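Local structure of TetR family transcriptional repressor LfrR (Mycobacterium smegmatis, 2V57) at residues T15-L27 / Y52-H66. The protein represses transcription of the lfrRA operon, which encodes an efflux pump and its regulator, by binding directly to the promoter region upstream of lfrR. Residues are numbered along the deposited sequence; the frame is centred on the assembly and turned at random.
Sequences TRRAILDAAMLVL and YYPERTDLLRALARH. With SO4 (sulfate ion), chain G.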
loop_
_atom_site.group_PDB
_atom_site.type_symbol
_atom_site.label_atom_id
_atom_site.label_comp_id
_atom_site.label_asym_id
_atom_site.label_seq_id
_atom_site.Cartn_x
_atom_site.Cartn_y
_atom_site.Cartn_z
ATOM N N THR B 15 27.121 -6.772 12.518
ATOM C CA THR B 15 26.119 -7.830 12.631
ATOM C C THR B 15 24.698 -7.308 12.475
ATOM O O THR B 15 23.880 -7.916 11.782
ATOM C CB THR B 15 26.265 -8.575 13.968
ATOM O OG1 THR B 15 27.537 -9.220 13.988
ATOM C CG2 THR B 15 25.176 -9.627 14.135
ATOM N N ARG B 16 24.400 -6.182 13.121
ATOM C CA ARG B 16 23.088 -5.562 12.996
ATOM C C ARG B 16 22.777 -5.197 11.541
ATOM O O ARG B 16 21.669 -5.459 11.051
ATOM C CB ARG B 16 23.005 -4.315 13.887
ATOM C CG ARG B 16 21.623 -3.725 13.991
ATOM C CD ARG B 16 21.657 -2.479 14.864
ATOM N NE ARG B 16 22.201 -1.385 14.074
ATOM C CZ ARG B 16 21.448 -0.590 13.333
ATOM N NH1 ARG B 16 20.137 -0.762 13.335
ATOM N NH2 ARG B 16 22.003 0.369 12.612
ATOM N N ARG B 17 23.752 -4.597 10.861
ATOM C CA ARG B 17 23.583 -4.208 9.464
ATOM C C ARG B 17 23.387 -5.430 8.566
ATOM O O ARG B 17 22.573 -5.410 7.650
ATOM C CB ARG B 17 24.757 -3.363 8.975
ATOM N N ALA B 18 24.127 -6.497 8.847
ATOM C CA ALA B 18 23.959 -7.753 8.107
ATOM C C ALA B 18 22.554 -8.347 8.235
ATOM O O ALA B 18 21.964 -8.792 7.236
ATOM C CB ALA B 18 25.025 -8.778 8.530
ATOM N N ILE B 19 22.020 -8.371 9.454
ATOM C CA ILE B 19 20.669 -8.888 9.707
ATOM C C ILE B 19 19.611 -8.040 8.998
ATOM O O ILE B 19 18.710 -8.568 8.315
ATOM C CB ILE B 19 20.373 -8.955 11.229
ATOM C CG1 ILE B 19 21.343 -9.934 11.918
ATOM C CG2 ILE B 19 18.913 -9.343 11.489
ATOM C CD1 ILE B 19 21.422 -9.752 13.453
ATOM N N LEU B 20 19.732 -6.724 9.128
ATOM C CA LEU B 20 18.793 -5.814 8.473
ATOM C C LEU B 20 18.859 -5.917 6.947
ATOM O O LEU B 20 17.833 -5.906 6.275
ATOM C CB LEU B 20 19.054 -4.374 8.907
ATOM C CG LEU B 20 18.655 -4.076 10.356
ATOM C CD1 LEU B 20 19.064 -2.655 10.723
ATOM C CD2 LEU B 20 17.162 -4.285 10.569
ATOM N N ASP B 21 20.072 -6.006 6.410
ATOM C CA ASP B 21 20.252 -6.108 4.973
ATOM C C ASP B 21 19.681 -7.435 4.471
ATOM O O ASP B 21 19.069 -7.487 3.413
ATOM C CB ASP B 21 21.727 -5.979 4.587
ATOM C CG ASP B 21 22.229 -4.535 4.614
ATOM O OD1 ASP B 21 21.421 -3.616 4.831
ATOM O OD2 ASP B 21 23.449 -4.329 4.410
ATOM N N ALA B 22 19.862 -8.499 5.248
ATOM C CA ALA B 22 19.281 -9.787 4.895
ATOM C C ALA B 22 17.751 -9.753 4.965
ATOM O O ALA B 22 17.067 -10.362 4.131
ATOM C CB ALA B 22 19.834 -10.907 5.787
ATOM N N ALA B 23 17.220 -9.053 5.956
ATOM C CA ALA B 23 15.781 -8.931 6.100
ATOM C C ALA B 23 15.195 -8.179 4.906
ATOM O O ALA B 23 14.156 -8.560 4.370
ATOM C CB ALA B 23 15.428 -8.238 7.428
ATOM N N MET B 24 15.864 -7.108 4.493
ATOM C CA MET B 24 15.389 -6.319 3.354
ATOM C C MET B 24 15.287 -7.156 2.075
ATOM O O MET B 24 14.360 -6.978 1.271
ATOM C CB MET B 24 16.310 -5.119 3.108
ATOM C CG MET B 24 16.070 -3.951 4.014
ATOM S SD MET B 24 17.118 -2.564 3.565
ATOM C CE MET B 24 16.639 -2.335 1.856
ATOM N N LEU B 25 16.236 -8.071 1.876
ATOM C CA LEU B 25 16.205 -8.918 0.682
ATOM C C LEU B 25 15.200 -10.060 0.806
ATOM O O LEU B 25 14.412 -10.336 -0.109
ATOM C CB LEU B 25 17.612 -9.478 0.410
ATOM C CG LEU B 25 17.756 -10.454 -0.754
ATOM C CD1 LEU B 25 17.511 -9.746 -2.086
ATOM C CD2 LEU B 25 19.143 -11.100 -0.714
ATOM N N VAL B 26 15.222 -10.731 1.951
ATOM C CA VAL B 26 14.427 -11.944 2.128
ATOM C C VAL B 26 12.925 -11.636 2.221
ATOM O O VAL B 26 12.106 -12.282 1.566
ATOM C CB VAL B 26 14.878 -12.715 3.376
ATOM C CG1 VAL B 26 13.888 -13.837 3.712
ATOM C CG2 VAL B 26 16.302 -13.270 3.154
ATOM N N LEU B 27 12.569 -10.642 3.015
ATOM C CA LEU B 27 11.152 -10.350 3.215
ATOM C C LEU B 27 10.509 -9.738 1.981
ATOM O O LEU B 27 9.298 -9.814 1.817
ATOM C CB LEU B 27 10.946 -9.438 4.435
ATOM C CG LEU B 27 11.350 -10.071 5.764
ATOM C CD1 LEU B 27 11.422 -8.998 6.841
ATOM C CD2 LEU B 27 10.365 -11.178 6.143
ATOM N N TYR B 52 19.903 -9.820 19.108
ATOM C CA TYR B 52 19.645 -8.530 18.466
ATOM C C TYR B 52 18.145 -8.220 18.404
ATOM O O TYR B 52 17.707 -7.101 18.714
ATOM C CB TYR B 52 20.256 -8.495 17.063
ATOM C CG TYR B 52 21.764 -8.414 17.075
ATOM C CD1 TYR B 52 22.429 -7.276 16.626
ATOM C CD2 TYR B 52 22.523 -9.473 17.553
ATOM C CE1 TYR B 52 23.817 -7.209 16.641
ATOM C CE2 TYR B 52 23.898 -9.402 17.589
ATOM C CZ TYR B 52 24.541 -8.275 17.134
ATOM O OH TYR B 52 25.918 -8.236 17.165
ATOM N N TYR B 53 17.365 -9.219 17.997
ATOM C CA TYR B 53 15.917 -9.091 17.919
ATOM C C TYR B 53 15.282 -10.335 18.550
ATOM O O TYR B 53 15.297 -11.404 17.952
ATOM C CB TYR B 53 15.493 -8.913 16.460
ATOM C CG TYR B 53 16.274 -7.802 15.791
ATOM C CD1 TYR B 53 15.913 -6.480 15.992
ATOM C CD2 TYR B 53 17.396 -8.073 14.987
ATOM C CE1 TYR B 53 16.624 -5.449 15.429
ATOM C CE2 TYR B 53 18.115 -7.030 14.393
ATOM C CZ TYR B 53 17.712 -5.716 14.624
ATOM O OH TYR B 53 18.383 -4.641 14.075
ATOM N N PRO B 54 14.752 -10.202 19.786
ATOM C CA PRO B 54 14.273 -11.376 20.534
ATOM C C PRO B 54 13.097 -12.065 19.848
ATOM O O PRO B 54 12.944 -13.272 19.966
ATOM C CB PRO B 54 13.830 -10.790 21.885
ATOM C CG PRO B 54 14.579 -9.509 22.013
ATOM C CD PRO B 54 14.725 -8.976 20.600
ATOM N N GLU B 55 12.272 -11.288 19.161
ATOM C CA GLU B 55 11.124 -11.817 18.443
ATOM C C GLU B 55 11.092 -11.234 17.040
ATOM O O GLU B 55 11.641 -10.159 16.783
ATOM C CB GLU B 55 9.827 -11.499 19.188
ATOM C CG GLU B 55 9.679 -12.307 20.477
ATOM C CD GLU B 55 8.317 -12.150 21.128
ATOM O OE1 GLU B 55 7.765 -13.169 21.598
ATOM O OE2 GLU B 55 7.801 -11.010 21.172
ATOM N N ARG B 56 10.446 -11.948 16.130
ATOM C CA ARG B 56 10.353 -11.526 14.746
ATOM C C ARG B 56 9.798 -10.111 14.627
ATOM O O ARG B 56 10.286 -9.294 13.830
ATOM C CB ARG B 56 9.443 -12.494 13.990
ATOM C CG ARG B 56 9.444 -12.315 12.504
ATOM C CD ARG B 56 8.740 -13.504 11.856
ATOM N NE ARG B 56 8.753 -13.438 10.404
ATOM C CZ ARG B 56 7.896 -12.718 9.687
ATOM N NH1 ARG B 56 6.962 -12.005 10.298
ATOM N NH2 ARG B 56 7.967 -12.720 8.362
ATOM N N THR B 57 8.763 -9.825 15.412
ATOM C CA THR B 57 8.121 -8.515 15.373
ATOM C C THR B 57 9.109 -7.379 15.698
ATOM O O THR B 57 8.968 -6.267 15.176
ATOM C CB THR B 57 6.856 -8.446 16.286
ATOM O OG1 THR B 57 5.978 -7.414 15.811
ATOM C CG2 THR B 57 7.228 -8.168 17.754
ATOM N N ASP B 58 10.113 -7.658 16.534
ATOM C CA ASP B 58 11.140 -6.657 16.873
ATOM C C ASP B 58 12.010 -6.358 15.652
ATOM O O ASP B 58 12.451 -5.223 15.452
ATOM C CB ASP B 58 12.051 -7.140 18.005
ATOM C CG ASP B 58 11.291 -7.453 19.288
ATOM O OD1 ASP B 58 10.422 -6.648 19.687
ATOM O OD2 ASP B 58 11.583 -8.498 19.912
ATOM N N LEU B 59 12.269 -7.389 14.848
ATOM C CA LEU B 59 13.056 -7.204 13.632
ATOM C C LEU B 59 12.250 -6.388 12.629
ATOM O O LEU B 59 12.788 -5.491 11.968
ATOM C CB LEU B 59 13.507 -8.541 13.027
ATOM C CG LEU B 59 14.152 -8.450 11.638
ATOM C CD1 LEU B 59 15.393 -7.568 11.650
ATOM C CD2 LEU B 59 14.498 -9.831 11.123
ATOM N N LEU B 60 10.949 -6.660 12.562
ATOM C CA LEU B 60 10.079 -5.973 11.614
ATOM C C LEU B 60 10.033 -4.469 11.885
ATOM O O LEU B 60 10.091 -3.658 10.956
ATOM C CB LEU B 60 8.666 -6.582 11.656
ATOM C CG LEU B 60 8.280 -7.635 10.605
ATOM C CD1 LEU B 60 9.439 -8.536 10.184
ATOM C CD2 LEU B 60 7.052 -8.466 11.048
ATOM N N ARG B 61 9.911 -4.101 13.159
ATOM C CA ARG B 61 9.924 -2.697 13.538
ATOM C C ARG B 61 11.293 -2.040 13.269
ATOM O O ARG B 61 11.379 -0.938 12.693
ATOM C CB ARG B 61 9.459 -2.549 14.991
ATOM C CG ARG B 61 8.035 -3.126 15.212
ATOM C CD ARG B 61 7.836 -3.597 16.657
ATOM N NE ARG B 61 6.660 -4.457 16.776
ATOM C CZ ARG B 61 5.561 -4.111 17.436
ATOM N NH1 ARG B 61 5.521 -2.944 18.048
ATOM N NH2 ARG B 61 4.518 -4.932 17.499
ATOM N N ALA B 62 12.371 -2.728 13.635
ATOM C CA ALA B 62 13.724 -2.264 13.280
ATOM C C ALA B 62 13.954 -2.074 11.765
ATOM O O ALA B 62 14.576 -1.093 11.339
ATOM C CB ALA B 62 14.779 -3.211 13.849
ATOM N N LEU B 63 13.453 -3.005 10.955
ATOM C CA LEU B 63 13.637 -2.921 9.508
ATOM C C LEU B 63 12.902 -1.686 8.995
ATOM O O LEU B 63 13.423 -0.927 8.169
ATOM C CB LEU B 63 13.071 -4.177 8.832
ATOM C CG LEU B 63 13.023 -4.246 7.298
ATOM C CD1 LEU B 63 14.409 -4.313 6.739
ATOM C CD2 LEU B 63 12.210 -5.458 6.820
ATOM N N ALA B 64 11.685 -1.490 9.497
ATOM C CA ALA B 64 10.858 -0.355 9.084
ATOM C C ALA B 64 11.532 0.972 9.452
ATOM O O ALA B 64 11.619 1.888 8.624
ATOM C CB ALA B 64 9.432 -0.469 9.682
ATOM N N ARG B 65 12.013 1.093 10.687
ATOM C CA ARG B 65 12.871 2.220 11.032
ATOM C C ARG B 65 14.041 2.399 10.023
ATOM O O ARG B 65 14.257 3.485 9.480
ATOM C CB ARG B 65 13.396 2.104 12.480
ATOM C CG ARG B 65 12.336 2.338 13.582
ATOM C CD ARG B 65 13.018 2.522 14.947
ATOM N NE ARG B 65 13.705 1.315 15.433
ATOM C CZ ARG B 65 13.082 0.301 16.047
ATOM N NH1 ARG B 65 13.770 -0.738 16.497
ATOM N NH2 ARG B 65 11.766 0.326 16.224
ATOM N N HIS B 66 14.776 1.325 9.758
ATOM C CA HIS B 66 15.938 1.391 8.875
ATOM C C HIS B 66 15.572 1.877 7.468
ATOM O O HIS B 66 16.245 2.767 6.929
ATOM C CB HIS B 66 16.661 0.033 8.821
ATOM C CG HIS B 66 17.879 0.024 7.932
ATOM N ND1 HIS B 66 18.997 0.789 8.185
ATOM C CD2 HIS B 66 18.151 -0.678 6.806
ATOM C CE1 HIS B 66 19.901 0.567 7.243
ATOM N NE2 HIS B 66 19.411 -0.318 6.397
HETATM S S SO4 G . 17.518 -1.455 15.918
HETATM O O1 SO4 G . 16.485 -0.538 15.474
HETATM O O2 SO4 G . 18.157 -2.121 14.799
HETATM O O3 SO4 G . 18.557 -0.744 16.681
HETATM O O4 SO4 G . 16.866 -2.450 16.774
HETATM O O HOH W 1 20.806 -1.066 4.046
#
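Leu20 and Leu63 interlock where the first helix of the TetR-type DNA-binding domain crosses, at 90° and with 10.1 Å between axes, the helix that follows the helix-turn-helix. The packing is knobs-into-holes in both directions: Leu20 sits among Leu59, Ala62, Leu63 and His66, and Leu63 among Leu20, Ala23, Met24 and Leu27. Followed outward, Leu20 carries its CB toward helix 56-66; CG and both methyls then lie against Tyr53 OH, CD2 closest at 3.7 Å. Beyond that oxygen the methyls part: CD1 lies over one face of the His66 imidazole, 4.0 Å from its CG, while CD2 reaches Leu59 CD1 and the backbone and CB of Ala62. In Leu63, chi1 (174°) swings CG toward helix 15-27, and chi2 then sets CD1 against Met24 CG, unusually tight at 3.2 Å, and CD2 against Leu27 CD1. Leu59 also packs on Leu35 and Ile38 of helix 35-42, joining this interface to the helix-turn-helix. At the other end Thr15 CG2 and Ile19 CD1 make CH-pi contacts over the Tyr52 ring, the threonine methyl 3.8 Å from its centroid. Thr15 OG1 is hydrogen-bonded to Ala11 O, one turn back in the same helix. Arg16, extended to CD and then bent at chi3 (78°), brings NH1 to a sulfate, probably from the crystallisation liquor. Sulfate O2 takes hydrogen bonds from both Arg16 NH1 and Tyr53 OH, tying the helix to the loop before helix 56-66, while Arg65 holds O1 through NH1 and, weakly, NE. At the edge of the His66 ring lies Met24 SD, in a sulfur-aromatic contact, and a water in the ring plane bridges His66 NE2, at 2.8 Å, to Asp21 OD1, to which it donates at 2.7 Å.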